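Local atomic coordinates of putative lipoprotein (Bacteroides fragilis, PDB entry 3QNK), a protein that is of unknown exact function but, as a SusD-like putative outer-membrane lipoprotein, probably helps capture glycans at the cell surface for uptake. Residues D301-Y312 / V473-V483; N41-R51 / T484-N492. All coordinates share one frame; numbering follows the deposited sequence.

Interaction 1 of 2, residues D301-Y312 / V473-V483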
loop_
_atom_site.group_PDB
_atom_site.type_symbol
_atom_site.label_atom_id
_atom_site.label_comp_id
_atom_site.label_asym_id
_atom_site.label_seq_id
_atom_site.Cartn_x
_atom_site.Cartn_y
_atom_site.Cartn_z
ATOM N N ASP B 301 -10.989 -44.793 1.379
ATOM C CA ASP B 301 -11.100 -45.886 0.413
ATOM C C ASP B 301 -12.565 -46.132 0.025
ATOM O O ASP B 301 -12.810 -46.885 -0.896
ATOM C CB ASP B 301 -10.435 -47.175 0.935
ATOM C CG ASP B 301 -10.858 -47.704 2.289
ATOM O OD1 ASP B 301 -11.207 -46.881 3.175
ATOM O OD2 ASP B 301 -10.676 -48.924 2.528
ATOM N N GLN B 302 -13.524 -45.460 0.669
ATOM C CA GLN B 302 -14.955 -45.632 0.408
ATOM C C GLN B 302 -15.384 -44.927 -0.846
ATOM O O GLN B 302 -15.138 -43.722 -0.969
ATOM C CB GLN B 302 -15.797 -45.117 1.581
ATOM C CG GLN B 302 -17.267 -45.396 1.334
ATOM C CD GLN B 302 -18.139 -45.618 2.535
ATOM O OE1 GLN B 302 -17.896 -45.145 3.674
ATOM N NE2 GLN B 302 -19.236 -46.290 2.255
ATOM N N VAL B 303 -16.087 -45.647 -1.748
ATOM C CA VAL B 303 -16.570 -45.032 -2.973
ATOM C C VAL B 303 -18.086 -44.860 -2.890
ATOM O O VAL B 303 -18.808 -45.797 -2.531
ATOM C CB VAL B 303 -16.136 -45.823 -4.221
ATOM C CG1 VAL B 303 -16.627 -45.154 -5.499
ATOM C CG2 VAL B 303 -14.612 -45.994 -4.272
ATOM N N PHE B 304 -18.552 -43.646 -3.189
ATOM C CA PHE B 304 -19.955 -43.311 -3.230
ATOM C C PHE B 304 -20.411 -43.010 -4.631
ATOM O O PHE B 304 -19.626 -42.522 -5.432
ATOM C CB PHE B 304 -20.249 -42.105 -2.371
ATOM C CG PHE B 304 -19.738 -42.235 -0.968
ATOM C CD1 PHE B 304 -20.534 -42.810 0.030
ATOM C CD2 PHE B 304 -18.468 -41.764 -0.626
ATOM C CE1 PHE B 304 -20.066 -42.911 1.340
ATOM C CE2 PHE B 304 -18.017 -41.838 0.683
ATOM C CZ PHE B 304 -18.817 -42.402 1.662
ATOM N N ASP B 305 -21.690 -43.289 -4.924
ATOM C CA ASP B 305 -22.321 -42.969 -6.195
ATOM C C ASP B 305 -23.275 -41.834 -5.939
ATOM O O ASP B 305 -24.176 -41.956 -5.108
ATOM C CB ASP B 305 -23.037 -44.181 -6.798
ATOM C CG ASP B 305 -23.501 -43.970 -8.228
ATOM O OD1 ASP B 305 -24.440 -43.154 -8.438
ATOM O OD2 ASP B 305 -22.937 -44.632 -9.141
ATOM N N ILE B 306 -23.068 -40.724 -6.646
ATOM C CA ILE B 306 -23.825 -39.478 -6.536
ATOM C C ILE B 306 -25.352 -39.717 -6.650
ATOM O O ILE B 306 -26.138 -38.936 -6.131
ATOM C CB ILE B 306 -23.280 -38.510 -7.628
ATOM C CG1 ILE B 306 -23.246 -37.091 -7.135
ATOM C CG2 ILE B 306 -23.932 -38.653 -9.023
ATOM C CD1 ILE B 306 -22.541 -36.124 -8.110
ATOM N N ASN B 307 -25.750 -40.818 -7.298
ATOM C CA ASN B 307 -27.138 -41.176 -7.527
ATOM C C ASN B 307 -27.661 -42.206 -6.529
ATOM O O ASN B 307 -28.840 -42.127 -6.205
ATOM C CB ASN B 307 -27.346 -41.646 -8.969
ATOM C CG ASN B 307 -27.085 -40.537 -9.996
ATOM O OD1 ASN B 307 -26.328 -40.709 -10.968
ATOM N ND2 ASN B 307 -27.676 -39.348 -9.798
ATOM N N THR B 308 -26.837 -43.147 -6.021
ATOM C CA THR B 308 -27.339 -44.124 -5.037
ATOM C C THR B 308 -27.478 -43.389 -3.699
ATOM O O THR B 308 -28.588 -43.297 -3.165
ATOM C CB THR B 308 -26.545 -45.414 -4.997
ATOM O OG1 THR B 308 -25.319 -45.188 -4.338
ATOM C CG2 THR B 308 -26.309 -45.989 -6.381
ATOM N N CYS B 309 -26.401 -42.751 -3.231
ATOM C CA CYS B 309 -26.465 -41.842 -2.081
ATOM C C CYS B 309 -27.052 -40.537 -2.653
ATOM O O CYS B 309 -27.010 -40.350 -3.883
ATOM C CB CYS B 309 -25.074 -41.662 -1.462
ATOM S SG CYS B 309 -24.048 -40.369 -2.226
ATOM N N GLY B 310 -27.640 -39.675 -1.864
ATOM C CA GLY B 310 -28.220 -38.500 -2.527
ATOM C C GLY B 310 -27.527 -37.218 -2.165
ATOM O O GLY B 310 -28.196 -36.206 -1.901
ATOM N N ILE B 311 -26.176 -37.279 -2.120
ATOM C CA ILE B 311 -25.309 -36.220 -1.621
ATOM C C ILE B 311 -25.818 -34.817 -2.013
ATOM O O ILE B 311 -25.989 -33.991 -1.109
ATOM C CB ILE B 311 -23.805 -36.429 -1.939
ATOM C CG1 ILE B 311 -22.954 -35.337 -1.285
ATOM C CG2 ILE B 311 -23.525 -36.582 -3.439
ATOM C CD1 ILE B 311 -21.672 -35.707 -0.795
ATOM N N TYR B 312 -26.159 -34.587 -3.293
ATOM C CA TYR B 312 -26.590 -33.255 -3.734
ATOM C C TYR B 312 -28.094 -33.157 -4.023
ATOM O O TYR B 312 -28.531 -32.143 -4.554
ATOM C CB TYR B 312 -25.772 -32.797 -4.964
ATOM C CG TYR B 312 -24.274 -32.923 -4.764
ATOM C CD1 TYR B 312 -23.660 -32.451 -3.602
ATOM C CD2 TYR B 312 -23.466 -33.494 -5.740
ATOM C CE1 TYR B 312 -22.286 -32.552 -3.422
ATOM C CE2 TYR B 312 -22.090 -33.630 -5.555
ATOM C CZ TYR B 312 -21.506 -33.161 -4.390
ATOM O OH TYR B 312 -20.151 -33.253 -4.197
ATOM N N VAL B 473 -14.253 -33.616 -1.808
ATOM C CA VAL B 473 -14.534 -34.803 -2.612
ATOM C C VAL B 473 -13.619 -34.815 -3.855
ATOM O O VAL B 473 -13.094 -33.778 -4.259
ATOM C CB VAL B 473 -16.031 -35.029 -2.983
ATOM C CG1 VAL B 473 -16.882 -35.193 -1.732
ATOM C CG2 VAL B 473 -16.579 -33.929 -3.900
ATOM N N ARG B 474 -13.430 -36.004 -4.431
ATOM C CA ARG B 474 -12.641 -36.277 -5.620
ATOM C C ARG B 474 -13.407 -37.307 -6.409
ATOM O O ARG B 474 -13.791 -38.323 -5.833
ATOM C CB ARG B 474 -11.272 -36.788 -5.176
ATOM C CG ARG B 474 -10.337 -37.224 -6.243
ATOM C CD ARG B 474 -9.064 -37.728 -5.583
ATOM N NE ARG B 474 -9.014 -39.192 -5.577
ATOM C CZ ARG B 474 -8.463 -39.934 -4.623
ATOM N NH1 ARG B 474 -7.889 -39.360 -3.570
ATOM N NH2 ARG B 474 -8.465 -41.251 -4.719
ATOM N N PHE B 475 -13.682 -37.045 -7.693
ATOM C CA PHE B 475 -14.433 -37.982 -8.534
ATOM C C PHE B 475 -13.507 -38.967 -9.238
ATOM O O PHE B 475 -12.470 -38.608 -9.808
ATOM C CB PHE B 475 -15.343 -37.264 -9.526
ATOM C CG PHE B 475 -16.628 -36.830 -8.839
ATOM C CD1 PHE B 475 -16.633 -35.758 -7.938
ATOM C CD2 PHE B 475 -17.829 -37.489 -9.089
ATOM C CE1 PHE B 475 -17.800 -35.388 -7.274
ATOM C CE2 PHE B 475 -18.997 -37.109 -8.423
ATOM C CZ PHE B 475 -18.969 -36.074 -7.513
ATOM N N VAL B 476 -13.880 -40.239 -9.125
ATOM C CA VAL B 476 -13.149 -41.386 -9.687
ATOM C C VAL B 476 -13.876 -41.890 -10.960
ATOM O O VAL B 476 -13.329 -42.702 -11.705
ATOM C CB VAL B 476 -12.911 -42.510 -8.639
ATOM C CG1 VAL B 476 -12.065 -41.995 -7.480
ATOM C CG2 VAL B 476 -14.220 -43.104 -8.129
ATOM N N SER B 477 -15.084 -41.367 -11.220
ATOM C CA SER B 477 -15.877 -41.697 -12.399
ATOM C C SER B 477 -16.855 -40.560 -12.623
ATOM O O SER B 477 -16.955 -39.718 -11.740
ATOM C CB SER B 477 -16.587 -43.040 -12.211
ATOM O OG SER B 477 -17.836 -42.866 -11.569
ATOM N N PRO B 478 -17.631 -40.507 -13.732
ATOM C CA PRO B 478 -18.613 -39.413 -13.891
ATOM C C PRO B 478 -19.697 -39.389 -12.816
ATOM O O PRO B 478 -20.365 -38.371 -12.655
ATOM C CB PRO B 478 -19.263 -39.715 -15.249
ATOM C CG PRO B 478 -18.304 -40.515 -15.951
ATOM C CD PRO B 478 -17.648 -41.386 -14.918
ATOM N N THR B 479 -19.868 -40.501 -12.088
ATOM C CA THR B 479 -20.940 -40.681 -11.112
ATOM C C THR B 479 -20.417 -40.953 -9.671
ATOM O O THR B 479 -21.170 -40.768 -8.719
ATOM C CB THR B 479 -21.835 -41.826 -11.646
ATOM O OG1 THR B 479 -23.040 -41.905 -10.907
ATOM C CG2 THR B 479 -21.136 -43.180 -11.672
ATOM N N GLU B 480 -19.144 -41.352 -9.514
ATOM C CA GLU B 480 -18.583 -41.731 -8.224
ATOM C C GLU B 480 -17.447 -40.877 -7.758
ATOM O O GLU B 480 -16.607 -40.447 -8.553
ATOM C CB GLU B 480 -18.076 -43.169 -8.258
ATOM C CG GLU B 480 -19.127 -44.189 -8.623
ATOM C CD GLU B 480 -18.538 -45.401 -9.310
ATOM O OE1 GLU B 480 -17.871 -45.218 -10.353
ATOM O OE2 GLU B 480 -18.730 -46.529 -8.800
ATOM N N PHE B 481 -17.352 -40.771 -6.414
ATOM C CA PHE B 481 -16.375 -39.984 -5.682
ATOM C C PHE B 481 -15.949 -40.659 -4.383
ATOM O O PHE B 481 -16.624 -41.565 -3.888
ATOM C CB PHE B 481 -16.954 -38.587 -5.374
ATOM C CG PHE B 481 -18.087 -38.580 -4.382
ATOM C CD1 PHE B 481 -19.399 -38.777 -4.796
ATOM C CD2 PHE B 481 -17.844 -38.379 -3.029
ATOM C CE1 PHE B 481 -20.451 -38.814 -3.863
ATOM C CE2 PHE B 481 -18.893 -38.405 -2.100
ATOM C CZ PHE B 481 -20.188 -38.616 -2.521
ATOM N N LYS B 482 -14.801 -40.185 -3.854
ATOM C CA LYS B 482 -14.149 -40.512 -2.584
ATOM C C LYS B 482 -14.070 -39.205 -1.771
ATOM O O LYS B 482 -13.977 -38.127 -2.374
ATOM C CB LYS B 482 -12.730 -41.086 -2.823
ATOM C CG LYS B 482 -12.640 -42.531 -3.335
ATOM C CD LYS B 482 -11.209 -42.798 -3.805
ATOM C CE LYS B 482 -10.853 -44.239 -4.105
ATOM N NZ LYS B 482 -9.535 -44.618 -3.509
ATOM N N VAL B 483 -14.090 -39.292 -0.413
ATOM C CA VAL B 483 -13.925 -38.119 0.467
ATOM C C VAL B 483 -12.430 -37.958 0.700
ATOM O O VAL B 483 -11.738 -38.933 0.962
ATOM C CB VAL B 483 -14.751 -38.204 1.787
ATOM C CG1 VAL B 483 -14.530 -36.974 2.672
ATOM C CG2 VAL B 483 -16.241 -38.394 1.473
#
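Asp305 OD1 takes the backbone N of Asn307 on its anti lone pair at 2.9 Å, closing an Asx turn, and a weak bond from Thr308 N; from across the contact Thr479 OG1 lies close to both carboxylate oxygens, weakly bonded and not settled between them. The threonine hydroxyl lies anti to its own backbone N (chi1 -169°), which turns it to the aspartate. Beside this pair, Ile306 N donates to Thr479 O at 2.8 Å. Phe304 and Phe481 then form an antiparallel hydrogen-bonded pair, with Phe304 N to Phe481 O at 2.9 Å and Phe481 N to Phe304 O at 3.0 Å. Their side chains share one face of the sheet. Phe304 CB rests over the face of the Phe481 ring, 3.8 Å from its centroid in a CH-pi contact, while the two rings, 25° from parallel, are slid so far apart that they barely overlap. Cys309 SG stands at the edge of the Phe481 ring, and Ile311 CD1 approaches Phe481 CZ to 3.7 Å. Next to it, Ile306 CD1 reaches the rim of Phe475 near the ring plane, 3.6 Å from Phe475 CZ, and Phe481 CB lies over a face of that same ring. The contact thus adds a short edge strand, 304-305, to the beta hairpin of strands 469-475 and 480-488, whose connection contains an ST turn at Ser477. Tyr295 packs edge-to-face on Phe304, His326 stacks on Phe475, and Gln278 of helix 278-283 touches Ile311 and Val473.

Interaction 2 of 2, residues N41-R51 / T484-N492; sequences NRSDNSVSAQR and TKTDIRTWN. With PO4 (phosphate ion), chain G.
Arg489, just past the end of a strand, grips backbone carbonyls of the irregular loop 41-51. Arg489 NH1 points at Ser43 O, 2.8 Å away in a weak bond, and Arg489 NH2 gives a sounder one to Ser46 O at 2.9 Å, on a lone pair in the carbonyl plane. Ser43 and Ser46 are the first and last residues of a type I beta turn, so the guanidinium holds both ends of it. The third direction is taken by Asp487: Arg489 NE meets Asp487 OD2 at 2.8 Å in a salt bridge that lies in the guanidinium plane but comes from above the carboxylate plane. With the chain extended from CG to NE (chi2 -177°, chi3 -174°), the charged group is carried straight into the loop, and bonds on three sides should restrict its rotation. Asp487 OD1 has a further partner in Tyr63 OH. Alongside, Val47 CG2 packs against the strand, 3.5 Å from Thr486 OG1 and 3.9 Å from Asp487 CB. With a bend at chi3 (67°), Arg51 NH1 donates to Thr486 O, 2.8 Å away and tilted from the planes of both groups. Arg51 CD lies 3.4 Å from O4 of a phosphate ion, probably from the crystallisation liquor, which also accepts a weak bond from Ile488 N and is held by Arg55. Thr486 and Asp487 form a classic beta bulge opposite Leu470 of strand 469-475, while Asn45, Val47 and Ala49 pair by backbone bonds with Thr277, Gly275 and Gly273, and helix 453-460 packs against Arg42, Ser43 and Asn45.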
loop_
_atom_site.group_PDB
_atom_site.type_symbol
_atom_site.label_atom_id
_atom_site.label_comp_id
_atom_site.label_asym_id
_atom_site.label_seq_id
_atom_site.Cartn_x
_atom_site.Cartn_y
_atom_site.Cartn_z
ATOM N N ASN B 41 -11.186 -18.051 3.648
ATOM C CA ASN B 41 -10.258 -19.119 3.321
ATOM C C ASN B 41 -9.372 -19.430 4.533
ATOM O O ASN B 41 -8.509 -20.328 4.472
ATOM C CB ASN B 41 -9.425 -18.706 2.111
ATOM C CG ASN B 41 -10.164 -18.774 0.821
ATOM O OD1 ASN B 41 -10.625 -19.837 0.401
ATOM N ND2 ASN B 41 -10.281 -17.639 0.147
ATOM N N ARG B 42 -9.553 -18.644 5.628
ATOM C CA ARG B 42 -8.827 -18.863 6.891
ATOM C C ARG B 42 -9.835 -19.353 7.920
ATOM O O ARG B 42 -9.613 -19.222 9.110
ATOM C CB ARG B 42 -8.010 -17.622 7.348
ATOM C CG ARG B 42 -6.956 -17.279 6.303
ATOM C CD ARG B 42 -5.920 -16.293 6.710
ATOM N NE ARG B 42 -6.327 -14.931 6.405
ATOM C CZ ARG B 42 -5.682 -14.082 5.604
ATOM N NH1 ARG B 42 -4.540 -14.435 5.030
ATOM N NH2 ARG B 42 -6.162 -12.863 5.395
ATOM N N SER B 43 -10.924 -19.972 7.436
ATOM C CA SER B 43 -12.040 -20.507 8.220
ATOM C C SER B 43 -12.438 -21.901 7.717
ATOM O O SER B 43 -12.116 -22.280 6.588
ATOM C CB SER B 43 -13.248 -19.563 8.159
ATOM O OG SER B 43 -14.069 -19.840 7.042
ATOM N N ASP B 44 -13.216 -22.628 8.528
ATOM C CA ASP B 44 -13.643 -23.992 8.201
ATOM C C ASP B 44 -14.670 -24.048 7.031
ATOM O O ASP B 44 -15.079 -25.151 6.657
ATOM C CB ASP B 44 -14.199 -24.677 9.450
ATOM C CG ASP B 44 -15.407 -24.020 10.083
ATOM O OD1 ASP B 44 -15.573 -22.774 9.914
ATOM O OD2 ASP B 44 -16.158 -24.733 10.797
ATOM N N ASN B 45 -15.036 -22.880 6.427
ATOM C CA ASN B 45 -15.973 -22.843 5.297
ATOM C C ASN B 45 -15.293 -23.050 3.958
ATOM O O ASN B 45 -15.968 -23.408 2.982
ATOM C CB ASN B 45 -16.729 -21.521 5.247
ATOM C CG ASN B 45 -17.878 -21.453 6.200
ATOM O OD1 ASN B 45 -18.186 -22.403 6.926
ATOM N ND2 ASN B 45 -18.524 -20.320 6.227
ATOM N N SER B 46 -13.967 -22.773 3.880
ATOM C CA SER B 46 -13.288 -22.834 2.602
ATOM C C SER B 46 -11.836 -23.229 2.695
ATOM O O SER B 46 -11.148 -22.837 3.636
ATOM C CB SER B 46 -13.380 -21.469 1.909
ATOM O OG SER B 46 -12.744 -21.451 0.640
ATOM N N VAL B 47 -11.370 -23.980 1.667
ATOM C CA VAL B 47 -9.978 -24.310 1.369
ATOM C C VAL B 47 -9.742 -23.701 -0.019
ATOM O O VAL B 47 -10.347 -24.159 -0.993
ATOM C CB VAL B 47 -9.632 -25.830 1.430
ATOM C CG1 VAL B 47 -8.195 -26.089 0.970
ATOM C CG2 VAL B 47 -9.884 -26.429 2.822
ATOM N N SER B 48 -8.940 -22.631 -0.098
ATOM C CA SER B 48 -8.674 -21.916 -1.363
ATOM C C SER B 48 -8.105 -22.811 -2.468
ATOM O O SER B 48 -7.251 -23.660 -2.213
ATOM C CB SER B 48 -7.698 -20.762 -1.133
ATOM O OG SER B 48 -7.447 -19.994 -2.298
ATOM N N ALA B 49 -8.535 -22.560 -3.713
ATOM C CA ALA B 49 -7.983 -23.204 -4.900
ATOM C C ALA B 49 -6.488 -22.813 -5.038
ATOM O O ALA B 49 -5.763 -23.419 -5.854
ATOM C CB ALA B 49 -8.762 -22.769 -6.132
ATOM N N GLN B 50 -6.040 -21.804 -4.212
ATOM C CA GLN B 50 -4.667 -21.298 -4.148
ATOM C C GLN B 50 -3.941 -21.776 -2.890
ATOM O O GLN B 50 -2.886 -21.227 -2.560
ATOM C CB GLN B 50 -4.615 -19.767 -4.211
ATOM C CG GLN B 50 -4.841 -19.198 -5.594
ATOM C CD GLN B 50 -6.280 -19.272 -6.046
ATOM O OE1 GLN B 50 -7.239 -18.790 -5.374
ATOM N NE2 GLN B 50 -6.451 -19.896 -7.199
ATOM N N ARG B 51 -4.503 -22.811 -2.207
ATOM C CA ARG B 51 -4.006 -23.396 -0.979
ATOM C C ARG B 51 -2.539 -23.632 -1.067
ATOM O O ARG B 51 -1.831 -23.258 -0.127
ATOM C CB ARG B 51 -4.736 -24.710 -0.646
ATOM C CG ARG B 51 -4.223 -25.430 0.619
ATOM C CD ARG B 51 -4.530 -26.904 0.603
ATOM N NE ARG B 51 -3.781 -27.602 -0.440
ATOM C CZ ARG B 51 -4.214 -28.698 -1.057
ATOM N NH1 ARG B 51 -5.401 -29.208 -0.763
ATOM N NH2 ARG B 51 -3.485 -29.263 -2.006
ATOM N N THR B 484 -11.921 -36.749 0.556
ATOM C CA THR B 484 -10.486 -36.436 0.692
ATOM C C THR B 484 -10.180 -35.493 1.837
ATOM O O THR B 484 -11.069 -34.741 2.234
ATOM C CB THR B 484 -10.019 -35.728 -0.613
ATOM O OG1 THR B 484 -10.756 -34.497 -0.797
ATOM C CG2 THR B 484 -10.155 -36.624 -1.834
ATOM N N LYS B 485 -8.919 -35.461 2.298
ATOM C CA LYS B 485 -8.398 -34.463 3.245
ATOM C C LYS B 485 -7.999 -33.270 2.377
ATOM O O LYS B 485 -7.342 -33.477 1.356
ATOM C CB LYS B 485 -7.213 -35.008 4.060
ATOM C CG LYS B 485 -7.599 -35.886 5.233
ATOM C CD LYS B 485 -6.377 -36.583 5.803
ATOM C CE LYS B 485 -6.496 -37.044 7.252
ATOM N NZ LYS B 485 -7.101 -38.402 7.407
ATOM N N THR B 486 -8.453 -32.055 2.687
ATOM C CA THR B 486 -8.138 -30.904 1.821
ATOM C C THR B 486 -7.158 -29.941 2.472
ATOM O O THR B 486 -6.508 -29.173 1.762
ATOM C CB THR B 486 -9.404 -30.166 1.392
ATOM O OG1 THR B 486 -10.205 -29.941 2.549
ATOM C CG2 THR B 486 -10.219 -30.936 0.331
ATOM N N ASP B 487 -7.036 -29.974 3.814
ATOM C CA ASP B 487 -6.150 -29.094 4.571
ATOM C C ASP B 487 -5.980 -29.627 5.987
ATOM O O ASP B 487 -6.972 -29.922 6.666
ATOM C CB ASP B 487 -6.684 -27.641 4.605
ATOM C CG ASP B 487 -5.598 -26.580 4.622
ATOM O OD1 ASP B 487 -4.397 -26.950 4.465
ATOM O OD2 ASP B 487 -5.947 -25.364 4.792
ATOM N N ILE B 488 -4.719 -29.778 6.421
ATOM C CA ILE B 488 -4.400 -30.223 7.775
ATOM C C ILE B 488 -4.028 -28.957 8.566
ATOM O O ILE B 488 -2.857 -28.544 8.609
ATOM C CB ILE B 488 -3.320 -31.342 7.844
ATOM C CG1 ILE B 488 -3.425 -32.385 6.710
ATOM C CG2 ILE B 488 -3.248 -31.958 9.220
ATOM C CD1 ILE B 488 -4.662 -33.214 6.579
ATOM N N ARG B 489 -5.041 -28.314 9.122
ATOM C CA ARG B 489 -4.878 -27.082 9.907
ATOM C C ARG B 489 -4.617 -27.369 11.395
ATOM O O ARG B 489 -4.865 -28.485 11.897
ATOM C CB ARG B 489 -6.119 -26.172 9.764
ATOM C CG ARG B 489 -6.285 -25.666 8.358
ATOM C CD ARG B 489 -7.434 -24.724 8.190
ATOM N NE ARG B 489 -7.603 -24.402 6.772
ATOM C CZ ARG B 489 -8.591 -23.663 6.287
ATOM N NH1 ARG B 489 -9.502 -23.149 7.097
ATOM N NH2 ARG B 489 -8.701 -23.467 4.985
ATOM N N THR B 490 -4.196 -26.317 12.105
ATOM C CA THR B 490 -4.019 -26.397 13.539
ATOM C C THR B 490 -4.473 -25.090 14.141
ATOM O O THR B 490 -4.807 -24.161 13.411
ATOM C CB THR B 490 -2.610 -26.823 13.969
ATOM O OG1 THR B 490 -2.691 -27.271 15.339
ATOM C CG2 THR B 490 -1.550 -25.716 13.772
ATOM N N TRP B 491 -4.490 -25.034 15.493
ATOM C CA TRP B 491 -4.939 -23.879 16.260
ATOM C C TRP B 491 -4.014 -23.559 17.441
ATOM O O TRP B 491 -3.326 -24.436 17.982
ATOM C CB TRP B 491 -6.365 -24.157 16.785
ATOM C CG TRP B 491 -6.937 -22.990 17.537
ATOM C CD1 TRP B 491 -6.899 -22.784 18.888
ATOM C CD2 TRP B 491 -7.445 -21.777 16.959
ATOM N NE1 TRP B 491 -7.360 -21.531 19.188
ATOM C CE2 TRP B 491 -7.698 -20.886 18.020
ATOM C CE3 TRP B 491 -7.689 -21.350 15.636
ATOM C CZ2 TRP B 491 -8.202 -19.597 17.804
ATOM C CZ3 TRP B 491 -8.251 -20.099 15.427
ATOM C CH2 TRP B 491 -8.512 -19.243 16.505
ATOM N N ASN B 492 -4.006 -22.291 17.824
ATOM C CA ASN B 492 -3.412 -21.719 19.030
ATOM C C ASN B 492 -4.275 -20.522 19.431
ATOM O O ASN B 492 -4.653 -19.735 18.564
ATOM C CB ASN B 492 -1.966 -21.336 18.870
ATOM C CG ASN B 492 -1.369 -20.911 20.181
ATOM O OD1 ASN B 492 -1.557 -19.783 20.631
ATOM N ND2 ASN B 492 -0.723 -21.837 20.880
HETATM P P PO4 G . -1.529 -29.416 3.713
HETATM O O1 PO4 G . -1.413 -29.266 5.401
HETATM O O2 PO4 G . 0.014 -29.848 3.010
HETATM O O3 PO4 G . -2.630 -30.537 3.610
HETATM O O4 PO4 G . -2.356 -28.230 2.926
#

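Strand 480-488 runs through both contacts, whose centres are about 22 Å apart: its first half takes part in interaction 1 and its second half in interaction 2. The two meet where Arg474 CB packs 3.5 Å from Thr484 CG2, on neighbouring strands of the hairpin. Interaction 1 is centred about 31 Å from the centre of the chain, interaction 2 about 17 Å, so the strand leads from a peripheral, partly buried sheet edge into a buried junction. There the early loop 41-51 joins the C-terminal part of the sequence across 432 intervening residues. The phosphate, probably from the crystallisation liquor, lies at interaction 2.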